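Local structure of serine acetyltransferase (Bacteroides vulgatus ATCC 8482, 3F1X) at residues T2-N5 against Y6-I9; T62-S65 against H66-N69; L36-A39 against K40-Y43. The protein probably transfers an acetyl group from acetyl-CoA to the hydroxyl of L-serine, a step toward cysteine, as a hexamer whose subunits carry a left-handed beta-helix domain. All coordinates share one frame; numbering follows the deposited sequence.

Contact 1: T2-N5 against Y6-I9; sequences TTFN and YTNI
F4 and Y6 carry the aromatic part of this local contact before helix 7-17. Their rings lie side by side and point the same way. The planes are 24° apart, but the rings are slid so that they barely overlap, with centroids 5.1 Å apart. The closer face contact is CH-pi: CB of F4 sits over one face of the Y6 ring, 3.7 Å from its centroid. In return, OH of Y6 lies over a face of F4 near its rim, 3.1 Å from CD2 of F4. Y6 holds CG between its backbone N and carbonyl carbon (chi1 55°), which brings the ring back over CB of F4.

The direct hydrogen bonds join F4 and T7. N of F4 donates to OG1 of T7 at 2.7 Å, with an N-H...O angle of 153°. N of T7 returns a weak bond to O of F4.

Water forms a second layer. One molecule donates to O of F4 and accepts from N of N8. Another links OG1 of T3 to OD1 of N8.

Other subunits complete the setting. Y6 meets F80 of the second subunit, and T7 packs on H66 of the third. The reciprocal pairing of F4 and T7, with a side-chain hydroxyl accepting from an earlier backbone N-H, belongs to a turn that leads an N-terminal arm into its first helix.

Contact 2: T62-S65 against H66-N69; sequences TVNS and HTIN
N64 reaches forward to H66 and T67 in the turn before helix 68-93. Its CB lies 3.5 Å from OG1 of T67. Its CG swings anti to the backbone N (chi1 -166°), which carries the amide toward the backbone N-H of H66. At the tip, OD1 accepts twice from one residue. N of H66 donates to OD1 of N64 at 2.9 Å. ND1 of H66 donates to OD1 of N64 at 3.3 Å. Neither bond is straight. OD1 meets the imidazole at its edge, near the ring plane, while the amide plane stands 83° from the ring. The other branch, ND2, passes the methyl CG2 of T67 at 3.9 Å and makes a weak bond to E77 of the sixth subunit.

The backbone closes the turn. N of T67 donates to O of N64 at 3.2 Å. A water donates to that same oxygen and also bonds OG1 of T67. T67 occupies the N-cap position, but its side chain makes no capping bond. Its OG1 bonds E77 of the sixth subunit instead. OG of S65 lies over one face of the H66 ring and bonds D32 of the fifth subunit.

Putting an alanine at N64 would probably leave N and ND1 of H66 without their shared acceptor and the imidazole freer to turn.

The geometry is consistent with a proton on ND1 of H66, pointing at the amide oxygen. The amide oxygen of N64 probably helps hold the ring's rotation, while hydroxyls on the same turn are drawn to carboxylates of other subunits.

Contact 3: L36-A39 against K40-Y43; sequences LPSA and KSLY
S38 lays its side chain against S41 at the start of helix 39-53. CB of S38 is 3.6 Å from OG of S41. OG of S38 is 3.3 Å from OG of S41. OG of S38 also touches CB of K40 at 3.6 Å. The torsion explains the reach: OG stands anti to the backbone N (chi1 168°), which turns the hydroxyl toward the first turn of the helix. There OG of S38 accepts from N of S41 at 3.1 Å, and the bond is almost straight, at 170°. S38 is the N-cap residue, and this is its capping bond. Its hydroxyl satisfies an amide that no preceding helical carbonyl can reach.

The backbone takes over one residue further along. N of L42 donates to O of S38 at 2.9 Å. N of Y43 donates to O of A39, also at 2.9 Å. These are the first i to i+4 bonds of the helix. L42 also leans on the cap residue, with CG 3.2 Å from O of S38. K40 meets S38 through CB, while its extended chain leads away from the turn.

The cap lies where the loop after helix 7-17 becomes helix 39-53. Two other helices of the same chain meet this start. L42 packs on I177 and F180 of helix 177-189, and P37 also touches F180. On helix 68-93, Q86 touches both S41 and L42, while F93 meets L36 and P37.

Overall arrangement
The three contacts lie in series along the chain: contact 1, then contact 3, then contact 2. They mark the starts of helices 7-17, 39-53 and 68-93. All precede the parallel strands from residue 192 onward, which form the left-handed beta-helix domain. None touches another. Contacts 1 and 2 are farthest apart, with centres 61 Å from each other; contacts 1 and 3 are 37 Å apart, and contacts 2 and 3 are 29 Å apart. Contact 3 packs mainly on helices of its own chain, with L36 also meeting the second subunit. Contacts 1 and 2 lie farther from the chain centre and meet several other subunits, so these helix starts help join the six-chain assembly.

Contact 1: T2-N5 against Y6-I9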
loop_
_atom_site.group_PDB
_atom_site.type_symbol
_atom_site.label_atom_id
_atom_site.label_comp_id
_atom_site.label_asym_id
_atom_site.label_seq_id
_atom_site.Cartn_x
_atom_site.Cartn_y
_atom_site.Cartn_z
ATOM N N THR A 2 -0.537 34.271 -0.377
ATOM C CA THR A 2 -1.536 35.184 0.245
ATOM C C THR A 2 -1.607 34.972 1.755
ATOM O O THR A 2 -1.150 33.948 2.276
ATOM C CB THR A 2 -2.940 34.962 -0.349
ATOM O OG1 THR A 2 -3.278 33.574 -0.275
ATOM C CG2 THR A 2 -2.984 35.411 -1.799
ATOM N N THR A 3 -2.188 35.943 2.450
ATOM C CA THR A 3 -2.320 35.870 3.898
ATOM C C THR A 3 -3.769 35.687 4.336
ATOM O O THR A 3 -4.599 36.581 4.157
ATOM C CB THR A 3 -1.771 37.152 4.579
ATOM O OG1 THR A 3 -0.377 37.304 4.277
ATOM C CG2 THR A 3 -1.947 37.075 6.099
ATOM N N PHE A 4 -4.069 34.521 4.902
ATOM C CA PHE A 4 -5.413 34.229 5.406
ATOM C C PHE A 4 -5.397 34.553 6.901
ATOM O O PHE A 4 -4.356 34.902 7.449
ATOM C CB PHE A 4 -5.748 32.751 5.219
ATOM C CG PHE A 4 -5.752 32.309 3.791
ATOM C CD1 PHE A 4 -6.764 32.722 2.920
ATOM C CD2 PHE A 4 -4.745 31.474 3.309
ATOM C CE1 PHE A 4 -6.772 32.304 1.586
ATOM C CE2 PHE A 4 -4.747 31.054 1.978
ATOM C CZ PHE A 4 -5.763 31.469 1.114
ATOM N N ASN A 5 -6.535 34.419 7.565
ATOM C CA ASN A 5 -6.590 34.717 8.988
ATOM C C ASN A 5 -5.816 33.695 9.816
ATOM O O ASN A 5 -5.377 33.998 10.922
ATOM C CB ASN A 5 -8.049 34.799 9.455
ATOM C CG ASN A 5 -8.784 33.482 9.313
ATOM O OD1 ASN A 5 -8.389 32.617 8.527
ATOM N ND2 ASN A 5 -9.869 33.327 10.061
ATOM N N TYR A 6 -5.627 32.494 9.276
ATOM C CA TYR A 6 -4.897 31.449 9.990
ATOM C C TYR A 6 -3.406 31.395 9.642
ATOM O O TYR A 6 -2.625 30.744 10.331
ATOM C CB TYR A 6 -5.546 30.084 9.719
ATOM C CG TYR A 6 -5.687 29.729 8.255
ATOM C CD1 TYR A 6 -4.582 29.366 7.491
ATOM C CD2 TYR A 6 -6.931 29.775 7.630
ATOM C CE1 TYR A 6 -4.712 29.057 6.130
ATOM C CE2 TYR A 6 -7.074 29.471 6.278
ATOM C CZ TYR A 6 -5.965 29.113 5.534
ATOM O OH TYR A 6 -6.117 28.810 4.199
ATOM N N THR A 7 -3.014 32.098 8.586
ATOM C CA THR A 7 -1.629 32.106 8.136
ATOM C C THR A 7 -0.577 32.451 9.185
ATOM O O THR A 7 0.355 31.678 9.408
ATOM C CB THR A 7 -1.451 33.065 6.951
ATOM O OG1 THR A 7 -2.344 32.681 5.904
ATOM C CG2 THR A 7 -0.021 33.031 6.441
ATOM N N ASN A 8 -0.713 33.611 9.820
ATOM C CA ASN A 8 0.251 34.028 10.826
ATOM C C ASN A 8 0.184 33.181 12.091
ATOM O O ASN A 8 1.162 33.090 12.835
ATOM C CB ASN A 8 0.069 35.517 11.155
ATOM C CG ASN A 8 0.402 36.419 9.969
ATOM O OD1 ASN A 8 1.058 35.987 9.014
ATOM N ND2 ASN A 8 -0.034 37.673 10.028
ATOM N N ILE A 9 -0.959 32.548 12.330
ATOM C CA ILE A 9 -1.108 31.692 13.500
ATOM C C ILE A 9 -0.216 30.472 13.300
ATOM O O ILE A 9 0.496 30.057 14.209
ATOM C CB ILE A 9 -2.572 31.238 13.680
ATOM C CG1 ILE A 9 -3.442 32.441 14.017
ATOM C CG2 ILE A 9 -2.672 30.205 14.809
ATOM C CD1 ILE A 9 -4.922 32.162 13.935
HETATM O O HOH W 1 1.385 37.271 6.622
HETATM O O HOH W 2 -2.578 35.718 9.481
#

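Contact 2: T62-S65 against H66-N69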
loop_
_atom_site.group_PDB
_atom_site.type_symbol
_atom_site.label_atom_id
_atom_site.label_comp_id
_atom_site.label_asym_id
_atom_site.label_seq_id
_atom_site.Cartn_x
_atom_site.Cartn_y
_atom_site.Cartn_z
ATOM N N THR A 62 -1.105 -20.877 2.335
ATOM C CA THR A 62 -1.736 -22.147 2.000
ATOM C C THR A 62 -0.798 -23.252 2.461
ATOM O O THR A 62 0.414 -23.050 2.543
ATOM C CB THR A 62 -1.968 -22.309 0.486
ATOM O OG1 THR A 62 -0.708 -22.390 -0.184
ATOM C CG2 THR A 62 -2.756 -21.132 -0.063
ATOM N N VAL A 63 -1.359 -24.415 2.761
ATOM C CA VAL A 63 -0.561 -25.541 3.219
ATOM C C VAL A 63 0.247 -26.150 2.073
ATOM O O VAL A 63 -0.290 -26.437 1.001
ATOM C CB VAL A 63 -1.460 -26.634 3.826
ATOM C CG1 VAL A 63 -0.602 -27.728 4.456
ATOM C CG2 VAL A 63 -2.403 -26.016 4.856
ATOM N N ASN A 64 1.541 -26.340 2.302
ATOM C CA ASN A 64 2.401 -26.934 1.291
ATOM C C ASN A 64 3.646 -27.510 1.942
ATOM O O ASN A 64 4.601 -26.789 2.217
ATOM C CB ASN A 64 2.811 -25.900 0.244
ATOM C CG ASN A 64 3.407 -26.542 -0.993
ATOM O OD1 ASN A 64 4.045 -27.593 -0.912
ATOM N ND2 ASN A 64 3.211 -25.909 -2.146
ATOM N N SER A 65 3.634 -28.817 2.175
ATOM C CA SER A 65 4.762 -29.490 2.801
ATOM C C SER A 65 6.022 -29.449 1.940
ATOM O O SER A 65 7.128 -29.580 2.459
ATOM C CB SER A 65 4.405 -30.946 3.080
ATOM O OG SER A 65 4.179 -31.644 1.868
ATOM N N HIS A 66 5.862 -29.260 0.631
ATOM C CA HIS A 66 7.012 -29.244 -0.266
ATOM C C HIS A 66 7.801 -27.936 -0.255
ATOM O O HIS A 66 8.845 -27.836 -0.901
ATOM C CB HIS A 66 6.574 -29.565 -1.706
ATOM C CG HIS A 66 5.728 -30.795 -1.830
ATOM N ND1 HIS A 66 4.351 -30.763 -1.767
ATOM C CD2 HIS A 66 6.067 -32.096 -1.999
ATOM C CE1 HIS A 66 3.878 -31.991 -1.891
ATOM N NE2 HIS A 66 4.898 -32.818 -2.031
ATOM N N THR A 67 7.320 -26.938 0.482
ATOM C CA THR A 67 8.012 -25.654 0.517
ATOM C C THR A 67 8.325 -25.097 1.903
ATOM O O THR A 67 8.811 -23.972 2.027
ATOM C CB THR A 67 7.214 -24.584 -0.257
ATOM O OG1 THR A 67 5.972 -24.330 0.414
ATOM C CG2 THR A 67 6.939 -25.064 -1.683
ATOM N N ILE A 68 8.070 -25.881 2.944
ATOM C CA ILE A 68 8.330 -25.412 4.300
ATOM C C ILE A 68 9.758 -24.913 4.487
ATOM O O ILE A 68 9.986 -23.829 5.031
ATOM C CB ILE A 68 8.088 -26.517 5.340
ATOM C CG1 ILE A 68 6.625 -26.963 5.293
ATOM C CG2 ILE A 68 8.436 -25.996 6.733
ATOM C CD1 ILE A 68 5.649 -25.874 5.661
ATOM N N ASN A 69 10.717 -25.716 4.041
ATOM C CA ASN A 69 12.125 -25.382 4.173
ATOM C C ASN A 69 12.524 -24.157 3.353
ATOM O O ASN A 69 13.310 -23.330 3.821
ATOM C CB ASN A 69 12.969 -26.604 3.798
ATOM C CG ASN A 69 12.713 -27.789 4.728
ATOM O OD1 ASN A 69 13.121 -28.919 4.450
ATOM N ND2 ASN A 69 12.035 -27.528 5.849
HETATM O O HOH W 3 4.945 -24.082 3.199
HETATM O O HOH W 4 9.616 -28.415 2.825
#

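Contact 3: L36-A39 against K40-Y43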
loop_
_atom_site.group_PDB
_atom_site.type_symbol
_atom_site.label_atom_id
_atom_site.label_comp_id
_atom_site.label_asym_id
_atom_site.label_seq_id
_atom_site.Cartn_x
_atom_site.Cartn_y
_atom_site.Cartn_z
ATOM N N LEU A 36 17.095 5.243 14.014
ATOM C CA LEU A 36 16.280 5.135 15.219
ATOM C C LEU A 36 15.422 3.879 15.125
ATOM O O LEU A 36 15.114 3.412 14.030
ATOM C CB LEU A 36 15.374 6.361 15.363
ATOM C CG LEU A 36 16.050 7.710 15.646
ATOM C CD1 LEU A 36 15.091 8.841 15.321
ATOM C CD2 LEU A 36 16.492 7.770 17.099
ATOM N N PRO A 37 15.037 3.309 16.270
ATOM C CA PRO A 37 14.208 2.105 16.251
ATOM C C PRO A 37 12.933 2.341 15.446
ATOM O O PRO A 37 12.306 3.395 15.550
ATOM C CB PRO A 37 13.945 1.857 17.727
ATOM C CG PRO A 37 15.229 2.292 18.346
ATOM C CD PRO A 37 15.479 3.612 17.641
ATOM N N SER A 38 12.573 1.361 14.629
ATOM C CA SER A 38 11.391 1.453 13.788
ATOM C C SER A 38 10.338 0.452 14.225
ATOM O O SER A 38 10.540 -0.758 14.133
ATOM C CB SER A 38 11.778 1.195 12.326
ATOM O OG SER A 38 10.639 1.008 11.503
ATOM N N ALA A 39 9.213 0.955 14.716
ATOM C CA ALA A 39 8.138 0.070 15.134
ATOM C C ALA A 39 7.710 -0.777 13.936
ATOM O O ALA A 39 7.342 -1.938 14.091
ATOM C CB ALA A 39 6.964 0.888 15.653
ATOM N N LYS A 40 7.772 -0.199 12.738
ATOM C CA LYS A 40 7.380 -0.926 11.538
ATOM C C LYS A 40 8.284 -2.118 11.267
ATOM O O LYS A 40 7.804 -3.225 11.030
ATOM C CB LYS A 40 7.365 0.009 10.328
ATOM C CG LYS A 40 6.214 1.003 10.361
ATOM C CD LYS A 40 6.211 1.933 9.156
ATOM C CE LYS A 40 4.997 2.854 9.198
ATOM N NZ LYS A 40 4.971 3.817 8.060
ATOM N N SER A 41 9.594 -1.889 11.299
ATOM C CA SER A 41 10.558 -2.962 11.070
ATOM C C SER A 41 10.437 -3.995 12.182
ATOM O O SER A 41 10.498 -5.197 11.925
ATOM C CB SER A 41 11.978 -2.412 11.050
ATOM O OG SER A 41 12.132 -1.497 9.981
ATOM N N LEU A 42 10.258 -3.521 13.413
ATOM C CA LEU A 42 10.125 -4.418 14.555
ATOM C C LEU A 42 8.893 -5.311 14.421
ATOM O O LEU A 42 8.919 -6.481 14.806
ATOM C CB LEU A 42 10.086 -3.616 15.866
ATOM C CG LEU A 42 11.453 -3.007 16.242
ATOM C CD1 LEU A 42 11.346 -2.162 17.502
ATOM C CD2 LEU A 42 12.465 -4.131 16.448
ATOM N N TYR A 43 7.813 -4.770 13.867
ATOM C CA TYR A 43 6.614 -5.575 13.681
ATOM C C TYR A 43 6.944 -6.710 12.708
ATOM O O TYR A 43 6.616 -7.868 12.957
ATOM C CB TYR A 43 5.480 -4.718 13.120
ATOM C CG TYR A 43 4.288 -5.520 12.680
ATOM C CD1 TYR A 43 3.384 -6.029 13.605
ATOM C CD2 TYR A 43 4.084 -5.806 11.333
ATOM C CE1 TYR A 43 2.295 -6.814 13.199
ATOM C CE2 TYR A 43 3.002 -6.589 10.913
ATOM C CZ TYR A 43 2.115 -7.089 11.851
ATOM O OH TYR A 43 1.053 -7.875 11.445
#